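ATP phosphoribosyltransferase regulatory subunit (Lactococcus lactis, PDB 1Z7M) is required for the first step of histidine biosynthesis and may let histidine regulate ATP phosphoribosyltransferase by feedback. Local coordinates at residues Tyr55-Pro60 with Ser121-Ile126; Asn140-Ile145 with Gly322-Met327; Leu288-Tyr293 with Pro300-Gly305. All blocks are in the same frame, centred on the assembly; numbering follows the deposited sequence.

Interaction 1 of 3, residues Tyr55-Pro60 with Ser121-Ile126; sequences YQEVMP and SYFGKI
Glu57 lays its carboxylate beside the ring of Phe123, with OE1 3.3 Å from Phe123 CD1 and the chain crossing the aromatic side chain at about a right angle. The carboxylate and ring planes stand 48° apart, and OE1 comes in obliquely to the ring. CG is anti to the backbone N (chi1 177°) and the chain runs on fully extended, a shape that carries the acid group two residues down the neighbouring strand. Glutamate suits the place because its methylenes can lie along the strand while its oxygens serve two arginines: OE2 pairs with Arg47 of the same chain, which also makes a cation-pi contact with Phe123, and OE1 pairs with Arg40 of the second subunit. An alanine here would probably leave both arginines without their acid partner and open a gap beside the Phe123 ring.

Behind this group the backbones are joined by a pair of hydrogen bonds that straddle Glu57. Ser121 N donates to Gln56 O at 3.0 Å, and Val58 N donates to Ser121 O at 2.8 Å. Ser121 is small enough to sit directly against the edge segment: its OG lies 3.3 Å from Glu57 CB. Val58 brings CG1 to 3.3 Å from Ser121 O, and its beta-branched side chain also packs on Leu105 of helix 102-111.

Two bonds flanking a single residue, with the chains running the same way, are the signature of a short parallel bridge. Here residues 56-57 form one of the two outermost strands of the large mixed sheet within this chain, next to the subunit interface, in the class II aminoacyl-tRNA synthetase fold to which this histidyl-tRNA synthetase relative belongs.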
loop_
_atom_site.group_PDB
_atom_site.type_symbol
_atom_site.label_atom_id
_atom_site.label_comp_id
_atom_site.label_asym_id
_atom_site.label_seq_id
_atom_site.Cartn_x
_atom_site.Cartn_y
_atom_site.Cartn_z
ATOM N N TYR B 55 2.582 34.178 -17.659
ATOM C CA TYR B 55 2.406 33.122 -16.659
ATOM C C TYR B 55 3.195 31.865 -17.017
ATOM O O TYR B 55 2.987 31.269 -18.074
ATOM C CB TYR B 55 0.936 32.747 -16.520
ATOM C CG TYR B 55 0.157 33.688 -15.647
ATOM C CD1 TYR B 55 -0.211 34.949 -16.108
ATOM C CD2 TYR B 55 -0.186 33.333 -14.337
ATOM C CE1 TYR B 55 -0.905 35.841 -15.290
ATOM C CE2 TYR B 55 -0.878 34.220 -13.509
ATOM C CZ TYR B 55 -1.234 35.476 -14.000
ATOM O OH TYR B 55 -1.920 36.372 -13.213
ATOM N N GLN B 56 4.088 31.452 -16.126
ATOM C CA GLN B 56 4.892 30.263 -16.371
ATOM C C GLN B 56 4.171 29.000 -15.903
ATOM O O GLN B 56 3.739 28.910 -14.752
ATOM C CB GLN B 56 6.241 30.378 -15.658
ATOM C CG GLN B 56 6.992 31.664 -15.944
ATOM C CD GLN B 56 6.960 32.055 -17.423
ATOM O OE1 GLN B 56 7.419 31.298 -18.292
ATOM N NE2 GLN B 56 6.418 33.249 -17.716
ATOM N N GLU B 57 4.030 28.027 -16.800
ATOM C CA GLU B 57 3.364 26.781 -16.450
ATOM C C GLU B 57 4.304 25.921 -15.625
ATOM O O GLU B 57 5.517 25.916 -15.846
ATOM C CB GLU B 57 2.951 26.006 -17.708
ATOM C CG GLU B 57 2.298 24.654 -17.411
ATOM C CD GLU B 57 1.855 23.899 -18.657
ATOM O OE1 GLU B 57 1.354 22.762 -18.505
ATOM O OE2 GLU B 57 2.003 24.436 -19.778
ATOM N N VAL B 58 3.737 25.212 -14.658
ATOM C CA VAL B 58 4.495 24.306 -13.806
ATOM C C VAL B 58 3.776 22.962 -13.759
ATOM O O VAL B 58 2.552 22.898 -13.872
ATOM C CB VAL B 58 4.633 24.847 -12.378
ATOM C CG1 VAL B 58 3.488 25.767 -12.065
ATOM C CG2 VAL B 58 4.647 23.688 -11.387
ATOM N N MET B 59 4.532 21.883 -13.618
ATOM C CA MET B 59 3.919 20.571 -13.552
ATOM C C MET B 59 4.253 20.012 -12.182
ATOM O O MET B 59 5.386 19.587 -11.934
ATOM C CB MET B 59 4.466 19.691 -14.670
ATOM C CG MET B 59 3.978 20.149 -16.024
ATOM S SD MET B 59 4.759 19.329 -17.390
ATOM C CE MET B 59 4.176 17.690 -17.191
ATOM N N PRO B 60 3.277 20.036 -11.257
ATOM C CA PRO B 60 3.506 19.530 -9.909
ATOM C C PRO B 60 3.707 18.036 -9.978
ATOM O O PRO B 60 3.236 17.386 -10.912
ATOM C CB PRO B 60 2.218 19.889 -9.176
ATOM C CG PRO B 60 1.592 20.944 -10.020
ATOM C CD PRO B 60 1.886 20.478 -11.401
ATOM N N SER B 121 0.933 28.647 -13.841
ATOM C CA SER B 121 -0.226 28.072 -14.492
ATOM C C SER B 121 -0.071 26.554 -14.464
ATOM O O SER B 121 1.036 26.039 -14.315
ATOM C CB SER B 121 -0.371 28.583 -15.930
ATOM O OG SER B 121 0.777 28.324 -16.705
ATOM N N TYR B 122 -1.185 25.837 -14.577
ATOM C CA TYR B 122 -1.158 24.384 -14.573
ATOM C C TYR B 122 -2.264 23.785 -15.436
ATOM O O TYR B 122 -3.392 24.284 -15.464
ATOM C CB TYR B 122 -1.276 23.870 -13.141
ATOM C CG TYR B 122 -2.503 24.355 -12.395
ATOM C CD1 TYR B 122 -3.735 23.719 -12.533
ATOM C CD2 TYR B 122 -2.420 25.442 -11.527
ATOM C CE1 TYR B 122 -4.854 24.151 -11.818
ATOM C CE2 TYR B 122 -3.529 25.877 -10.815
ATOM C CZ TYR B 122 -4.740 25.229 -10.962
ATOM O OH TYR B 122 -5.828 25.671 -10.244
ATOM N N PHE B 123 -1.910 22.714 -16.144
ATOM C CA PHE B 123 -2.828 21.994 -17.016
ATOM C C PHE B 123 -2.675 20.520 -16.706
ATOM O O PHE B 123 -1.730 19.878 -17.158
ATOM C CB PHE B 123 -2.483 22.225 -18.490
ATOM C CG PHE B 123 -2.448 23.670 -18.891
ATOM C CD1 PHE B 123 -1.440 24.518 -18.422
ATOM C CD2 PHE B 123 -3.425 24.187 -19.734
ATOM C CE1 PHE B 123 -1.408 25.850 -18.787
ATOM C CE2 PHE B 123 -3.398 25.520 -20.106
ATOM C CZ PHE B 123 -2.386 26.354 -19.631
ATOM N N GLY B 124 -3.602 19.979 -15.933
ATOM C CA GLY B 124 -3.501 18.578 -15.583
ATOM C C GLY B 124 -4.672 18.142 -14.747
ATOM O O GLY B 124 -5.656 18.874 -14.620
ATOM N N LYS B 125 -4.574 16.960 -14.156
ATOM C CA LYS B 125 -5.678 16.479 -13.357
ATOM C C LYS B 125 -5.355 16.064 -11.936
ATOM O O LYS B 125 -4.232 15.684 -11.627
ATOM C CB LYS B 125 -6.369 15.335 -14.085
ATOM C CG LYS B 125 -5.445 14.235 -14.477
ATOM C CD LYS B 125 -6.195 13.054 -15.082
ATOM C CE LYS B 125 -6.792 13.375 -16.436
ATOM N NZ LYS B 125 -7.304 12.129 -17.076
ATOM N N ILE B 126 -6.372 16.193 -11.080
ATOM C CA ILE B 126 -6.306 15.824 -9.671
ATOM C C ILE B 126 -7.166 14.579 -9.555
ATOM O O ILE B 126 -8.010 14.341 -10.411
ATOM C CB ILE B 126 -6.899 16.912 -8.746
ATOM C CG1 ILE B 126 -8.328 17.234 -9.159
ATOM C CG2 ILE B 126 -6.044 18.142 -8.781
ATOM C CD1 ILE B 126 -9.045 18.065 -8.133
#

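Interaction 2 of 3, residues Asn140-Ile145 with Gly322-Met327; sequences NYQIGI and GFCCHM
Ile145 sends CG1 over one face of the Phe323 ring, 3.9 Å from the ring centroid and displaced toward the rim, a CH-pi contact on the buried side of two antiparallel strands. CG1 reaches the ring from between the backbone N and the carbonyl carbon (chi1 55°). On the same face of the sheet Ile143 meets Cys325, CB to CB at 4.1 Å, and its CG1 lies 3.5 Å from Met327 SD; Met327, bent at chi2 and chi3, curls back over it. Flexible methionine and branched isoleucine fill this side well, and Phe50 of helix 33-52 packs on both isoleucines, while Phe323 is covered by Ile159, Ala163 and Val166 of helix 152-169.

The other face, with Gln142, Cys324 and His326, is partly exposed and holds looser contacts. Gln142 runs alongside His326, its NE2 at the ring edge 3.9 Å from CD2, with amide and ring planes 51° apart. Cys324 SG is 3.6 Å from Gln142 CD, and His326 ND1 is bonded to Pro300 O. Opposite Cys324 stands Gly144, where any CB would run into Phe323 O, so the strands can approach to 4.1 Å between Gly144 CA and Cys324 CA.

Ile143 N donates to Cys325 O, and paired backbone bonds link Ile145 with Phe323, Ile145 N and Phe323 O being 3.1 Å apart. Beyond the last pair, Gln142 with His326, a weak bond runs from Met327 N to Tyr141 O, where His326 is the N-cap of helix 327-338.

Alternating hydrogen-bonded and non-hydrogen-bonded pairs, one face packed under helices and the other partly exposed, mark a central antiparallel step in the sheet of the class II synthetase fold.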
loop_
_atom_site.group_PDB
_atom_site.type_symbol
_atom_site.label_atom_id
_atom_site.label_comp_id
_atom_site.label_asym_id
_atom_site.label_seq_id
_atom_site.Cartn_x
_atom_site.Cartn_y
_atom_site.Cartn_z
ATOM N N ASN B 140 -10.269 14.338 -12.560
ATOM C CA ASN B 140 -10.656 15.716 -12.794
ATOM C C ASN B 140 -9.569 16.554 -13.392
ATOM O O ASN B 140 -8.556 16.817 -12.742
ATOM C CB ASN B 140 -11.058 16.346 -11.475
ATOM C CG ASN B 140 -12.163 15.596 -10.799
ATOM O OD1 ASN B 140 -12.122 15.369 -9.599
ATOM N ND2 ASN B 140 -13.168 15.214 -11.565
ATOM N N TYR B 141 -9.810 17.007 -14.619
ATOM C CA TYR B 141 -8.870 17.840 -15.355
ATOM C C TYR B 141 -9.151 19.300 -15.044
ATOM O O TYR B 141 -10.269 19.780 -15.212
ATOM C CB TYR B 141 -9.044 17.623 -16.850
ATOM C CG TYR B 141 -7.813 17.969 -17.648
ATOM C CD1 TYR B 141 -6.897 16.986 -17.998
ATOM C CD2 TYR B 141 -7.564 19.281 -18.066
ATOM C CE1 TYR B 141 -5.768 17.294 -18.750
ATOM C CE2 TYR B 141 -6.425 19.598 -18.817
ATOM C CZ TYR B 141 -5.537 18.599 -19.153
ATOM O OH TYR B 141 -4.413 18.886 -19.878
ATOM N N GLN B 142 -8.140 20.015 -14.595
ATOM C CA GLN B 142 -8.348 21.401 -14.296
ATOM C C GLN B 142 -7.287 22.214 -15.000
ATOM O O GLN B 142 -6.261 21.668 -15.427
ATOM C CB GLN B 142 -8.231 21.634 -12.805
ATOM C CG GLN B 142 -8.913 20.601 -11.982
ATOM C CD GLN B 142 -8.775 20.869 -10.500
ATOM O OE1 GLN B 142 -7.694 21.174 -10.011
ATOM N NE2 GLN B 142 -9.878 20.759 -9.776
ATOM N N ILE B 143 -7.568 23.512 -15.144
ATOM C CA ILE B 143 -6.640 24.489 -15.726
ATOM C C ILE B 143 -6.758 25.714 -14.818
ATOM O O ILE B 143 -7.853 26.197 -14.566
ATOM C CB ILE B 143 -6.999 24.909 -17.172
ATOM C CG1 ILE B 143 -7.045 23.698 -18.091
ATOM C CG2 ILE B 143 -5.933 25.822 -17.696
ATOM C CD1 ILE B 143 -7.333 24.033 -19.532
ATOM N N GLY B 144 -5.643 26.210 -14.308
ATOM C CA GLY B 144 -5.736 27.352 -13.430
ATOM C C GLY B 144 -4.442 28.112 -13.327
ATOM O O GLY B 144 -3.431 27.701 -13.887
ATOM N N ILE B 145 -4.482 29.231 -12.609
ATOM C CA ILE B 145 -3.307 30.087 -12.413
ATOM C C ILE B 145 -3.233 30.561 -10.964
ATOM O O ILE B 145 -4.237 30.586 -10.258
ATOM C CB ILE B 145 -3.359 31.336 -13.322
ATOM C CG1 ILE B 145 -4.673 32.077 -13.080
ATOM C CG2 ILE B 145 -3.206 30.938 -14.779
ATOM C CD1 ILE B 145 -4.735 33.406 -13.769
ATOM N N GLY B 322 -5.713 33.201 -7.037
ATOM C CA GLY B 322 -5.737 32.453 -8.272
ATOM C C GLY B 322 -7.109 31.884 -8.506
ATOM O O GLY B 322 -8.048 32.174 -7.772
ATOM N N PHE B 323 -7.236 31.088 -9.553
ATOM C CA PHE B 323 -8.508 30.458 -9.847
ATOM C C PHE B 323 -8.258 29.147 -10.574
ATOM O O PHE B 323 -7.129 28.858 -10.986
ATOM C CB PHE B 323 -9.436 31.403 -10.644
ATOM C CG PHE B 323 -8.971 31.719 -12.036
ATOM C CD1 PHE B 323 -9.089 30.788 -13.054
ATOM C CD2 PHE B 323 -8.455 32.973 -12.332
ATOM C CE1 PHE B 323 -8.703 31.105 -14.355
ATOM C CE2 PHE B 323 -8.066 33.305 -13.627
ATOM C CZ PHE B 323 -8.190 32.368 -14.641
ATOM N N CYS B 324 -9.313 28.356 -10.723
ATOM C CA CYS B 324 -9.198 27.056 -11.345
ATOM C C CYS B 324 -10.370 26.730 -12.242
ATOM O O CYS B 324 -11.516 27.023 -11.902
ATOM C CB CYS B 324 -9.070 26.006 -10.255
ATOM S SG CYS B 324 -9.477 24.362 -10.777
ATOM N N CYS B 325 -10.072 26.119 -13.388
ATOM C CA CYS B 325 -11.092 25.751 -14.372
ATOM C C CYS B 325 -11.434 24.277 -14.300
ATOM O O CYS B 325 -10.561 23.419 -14.366
ATOM C CB CYS B 325 -10.628 26.093 -15.798
ATOM S SG CYS B 325 -10.301 27.838 -16.048
ATOM N N HIS B 326 -12.724 23.999 -14.181
ATOM C CA HIS B 326 -13.206 22.647 -14.094
ATOM C C HIS B 326 -13.614 22.178 -15.474
ATOM O O HIS B 326 -14.789 22.183 -15.826
ATOM C CB HIS B 326 -14.358 22.610 -13.102
ATOM C CG HIS B 326 -13.994 23.175 -11.764
ATOM N ND1 HIS B 326 -14.712 24.187 -11.164
ATOM C CD2 HIS B 326 -12.942 22.927 -10.949
ATOM C CE1 HIS B 326 -14.112 24.544 -10.042
ATOM N NE2 HIS B 326 -13.035 23.796 -9.889
ATOM N N MET B 327 -12.610 21.760 -16.242
ATOM C CA MET B 327 -12.759 21.302 -17.622
ATOM C C MET B 327 -13.765 20.181 -17.835
ATOM O O MET B 327 -14.367 20.082 -18.890
ATOM C CB MET B 327 -11.395 20.873 -18.155
ATOM C CG MET B 327 -10.276 21.876 -17.934
ATOM S SD MET B 327 -10.526 23.528 -18.677
ATOM C CE MET B 327 -11.230 23.134 -20.307
#

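Interaction 3 of 3, residues Leu288-Tyr293 with Pro300-Gly305; sequences LMFKAY and PILSGG. With PO4 (phosphate ion), chain J.
A beta hairpin of strands 288-294 and 302-306 forms this contact, in which Phe290 lies across Gly304 and Tyr293 beside Pro300. The Phe290 ring has Gly304 O 3.6 Å above its centre and takes Gly304 CA over a face as a CH-pi contact, while CD2 of Leu302 lies in the ring plane at its edge. Phe290 CG sits between the backbone N and the carbonyl carbon (chi1 46°), which swings the ring back over the partner strand. Glycine fits beneath it, since a CB on Gly304 would press against CZ; on Gly305 it would run into Leu288 O.

Phe290 N donates to Gly304 O at 2.8 Å with a nearly straight N-H (169°), and Gly304 N returns a bond to Phe290 O. Toward the turn the pairing is less regular: Ala292 O accepts a 2.7 Å bond from Ile301 N and a weak one from Leu302 N. Ala292 CB lies 4.0 Å from Leu302 CB; its methyl leaves room for Ile301 CG1 alongside and for Ile167 of helix 152-169.

At the turn end of the hairpin, Pro300 CB rests over the Tyr293 ring, 4.0 Å from its centroid, the two side chains pointing the same way. Tyr293 OH then donates to O2 of a phosphate at 2.7 Å. The extended chain of Lys291 brings NZ to the same oxygen at 2.8 Å, and more weakly to O3. This phosphate, probably from the crystallisation liquor, also bonds to a chain of another protein.

Helix 152-169 covers the Phe290 and Ala292 side through Ile159 and Ile167. In the sheet, strand 288-294 pairs on its far side with strand 175-181, and strand 302-306 with strand 320-326.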
loop_
_atom_site.group_PDB
_atom_site.type_symbol
_atom_site.label_atom_id
_atom_site.label_comp_id
_atom_site.label_asym_id
_atom_site.label_seq_id
_atom_site.Cartn_x
_atom_site.Cartn_y
_atom_site.Cartn_z
ATOM N N LEU B 288 -11.556 38.302 -1.245
ATOM C CA LEU B 288 -12.180 38.139 -2.550
ATOM C C LEU B 288 -12.286 36.658 -2.891
ATOM O O LEU B 288 -11.358 35.891 -2.632
ATOM C CB LEU B 288 -11.371 38.859 -3.632
ATOM C CG LEU B 288 -11.803 38.548 -5.068
ATOM C CD1 LEU B 288 -13.255 38.978 -5.295
ATOM C CD2 LEU B 288 -10.858 39.238 -6.041
ATOM N N MET B 289 -13.432 36.276 -3.451
ATOM C CA MET B 289 -13.710 34.901 -3.865
ATOM C C MET B 289 -14.741 34.964 -4.988
ATOM O O MET B 289 -15.648 35.785 -4.933
ATOM C CB MET B 289 -14.247 34.089 -2.687
ATOM C CG MET B 289 -15.491 34.657 -2.033
ATOM S SD MET B 289 -15.920 33.817 -0.486
ATOM C CE MET B 289 -17.486 34.421 -0.189
ATOM N N PHE B 290 -14.616 34.110 -6.003
ATOM C CA PHE B 290 -15.542 34.169 -7.130
ATOM C C PHE B 290 -15.841 32.845 -7.806
ATOM O O PHE B 290 -14.989 31.974 -7.869
ATOM C CB PHE B 290 -14.978 35.139 -8.157
ATOM C CG PHE B 290 -13.520 34.933 -8.426
ATOM C CD1 PHE B 290 -13.098 34.122 -9.464
ATOM C CD2 PHE B 290 -12.561 35.521 -7.610
ATOM C CE1 PHE B 290 -11.741 33.897 -9.687
ATOM C CE2 PHE B 290 -11.205 35.301 -7.825
ATOM C CZ PHE B 290 -10.797 34.487 -8.867
ATOM N N LYS B 291 -17.060 32.704 -8.317
ATOM C CA LYS B 291 -17.476 31.490 -9.012
ATOM C C LYS B 291 -18.005 31.864 -10.388
ATOM O O LYS B 291 -18.212 33.036 -10.677
ATOM C CB LYS B 291 -18.506 30.723 -8.179
ATOM C CG LYS B 291 -18.000 30.287 -6.814
ATOM C CD LYS B 291 -18.973 29.330 -6.145
ATOM C CE LYS B 291 -18.467 28.896 -4.779
ATOM N NZ LYS B 291 -19.410 27.957 -4.110
ATOM N N ALA B 292 -18.233 30.865 -11.230
ATOM C CA ALA B 292 -18.752 31.093 -12.569
ATOM C C ALA B 292 -19.535 29.863 -12.965
ATOM O O ALA B 292 -19.033 28.751 -12.845
ATOM C CB ALA B 292 -17.611 31.321 -13.541
ATOM N N TYR B 293 -20.764 30.061 -13.433
ATOM C CA TYR B 293 -21.610 28.942 -13.830
ATOM C C TYR B 293 -22.059 29.016 -15.283
ATOM O O TYR B 293 -22.016 30.076 -15.901
ATOM C CB TYR B 293 -22.851 28.866 -12.940
ATOM C CG TYR B 293 -22.566 28.507 -11.503
ATOM C CD1 TYR B 293 -21.961 29.419 -10.641
ATOM C CD2 TYR B 293 -22.890 27.246 -11.007
ATOM C CE1 TYR B 293 -21.678 29.084 -9.317
ATOM C CE2 TYR B 293 -22.613 26.896 -9.684
ATOM C CZ TYR B 293 -22.004 27.815 -8.846
ATOM O OH TYR B 293 -21.689 27.462 -7.549
ATOM N N PRO B 300 -19.858 24.593 -10.856
ATOM C CA PRO B 300 -19.210 25.810 -11.346
ATOM C C PRO B 300 -18.150 25.474 -12.404
ATOM O O PRO B 300 -17.463 24.468 -12.298
ATOM C CB PRO B 300 -18.626 26.425 -10.071
ATOM C CG PRO B 300 -18.396 25.259 -9.200
ATOM C CD PRO B 300 -19.621 24.419 -9.413
ATOM N N ILE B 301 -18.040 26.292 -13.442
ATOM C CA ILE B 301 -17.045 26.032 -14.469
ATOM C C ILE B 301 -15.710 26.620 -14.024
ATOM O O ILE B 301 -14.643 26.178 -14.442
ATOM C CB ILE B 301 -17.458 26.638 -15.838
ATOM C CG1 ILE B 301 -17.792 28.121 -15.688
ATOM C CG2 ILE B 301 -18.631 25.862 -16.407
ATOM C CD1 ILE B 301 -18.279 28.776 -16.957
ATOM N N LEU B 302 -15.780 27.618 -13.159
ATOM C CA LEU B 302 -14.581 28.262 -12.672
ATOM C C LEU B 302 -14.820 28.816 -11.276
ATOM O O LEU B 302 -15.914 29.277 -10.948
ATOM C CB LEU B 302 -14.163 29.381 -13.634
ATOM C CG LEU B 302 -12.964 30.260 -13.266
ATOM C CD1 LEU B 302 -12.473 30.971 -14.498
ATOM C CD2 LEU B 302 -13.354 31.255 -12.210
ATOM N N SER B 303 -13.776 28.757 -10.460
ATOM C CA SER B 303 -13.835 29.235 -9.090
ATOM C C SER B 303 -12.445 29.632 -8.631
ATOM O O SER B 303 -11.437 29.185 -9.171
ATOM C CB SER B 303 -14.382 28.143 -8.175
ATOM O OG SER B 303 -13.578 26.977 -8.238
ATOM N N GLY B 304 -12.397 30.475 -7.622
ATOM C CA GLY B 304 -11.118 30.908 -7.132
ATOM C C GLY B 304 -11.283 32.029 -6.143
ATOM O O GLY B 304 -12.395 32.370 -5.739
ATOM N N GLY B 305 -10.152 32.603 -5.759
ATOM C CA GLY B 305 -10.162 33.684 -4.805
ATOM C C GLY B 305 -8.794 33.938 -4.220
ATOM O O GLY B 305 -7.783 33.387 -4.648
HETATM P P PO4 J . -22.680 29.399 -4.774
HETATM O O1 PO4 J . -22.547 30.484 -5.506
HETATM O O2 PO4 J . -22.053 28.177 -4.933
HETATM O O3 PO4 J . -21.729 29.934 -3.296
HETATM O O4 PO4 J . -23.965 29.285 -3.951
#

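In the fold
From the N terminus, interaction 1 comes first: residues 55-60 pair with 121-126, closing a loop of 60 residues that includes helix 102-111. The chain then turns back into strand 139-148, a direct neighbour of strand 118-127, and there interaction 2 opens; it closes only at 322-327, after 176 residues rich in helix. Interaction 3, a hairpin with six residues between its segments, falls wholly within that long loop, while interaction 1 precedes both. All three belong to one mixed sheet. Interactions 1 and 2 meet where Gly124 O faces Gln142 N, and interactions 2 and 3 where Cys324 N faces Ser303 O, so together they tie the sheet from its edge strand 56-57 across to strand 288-294.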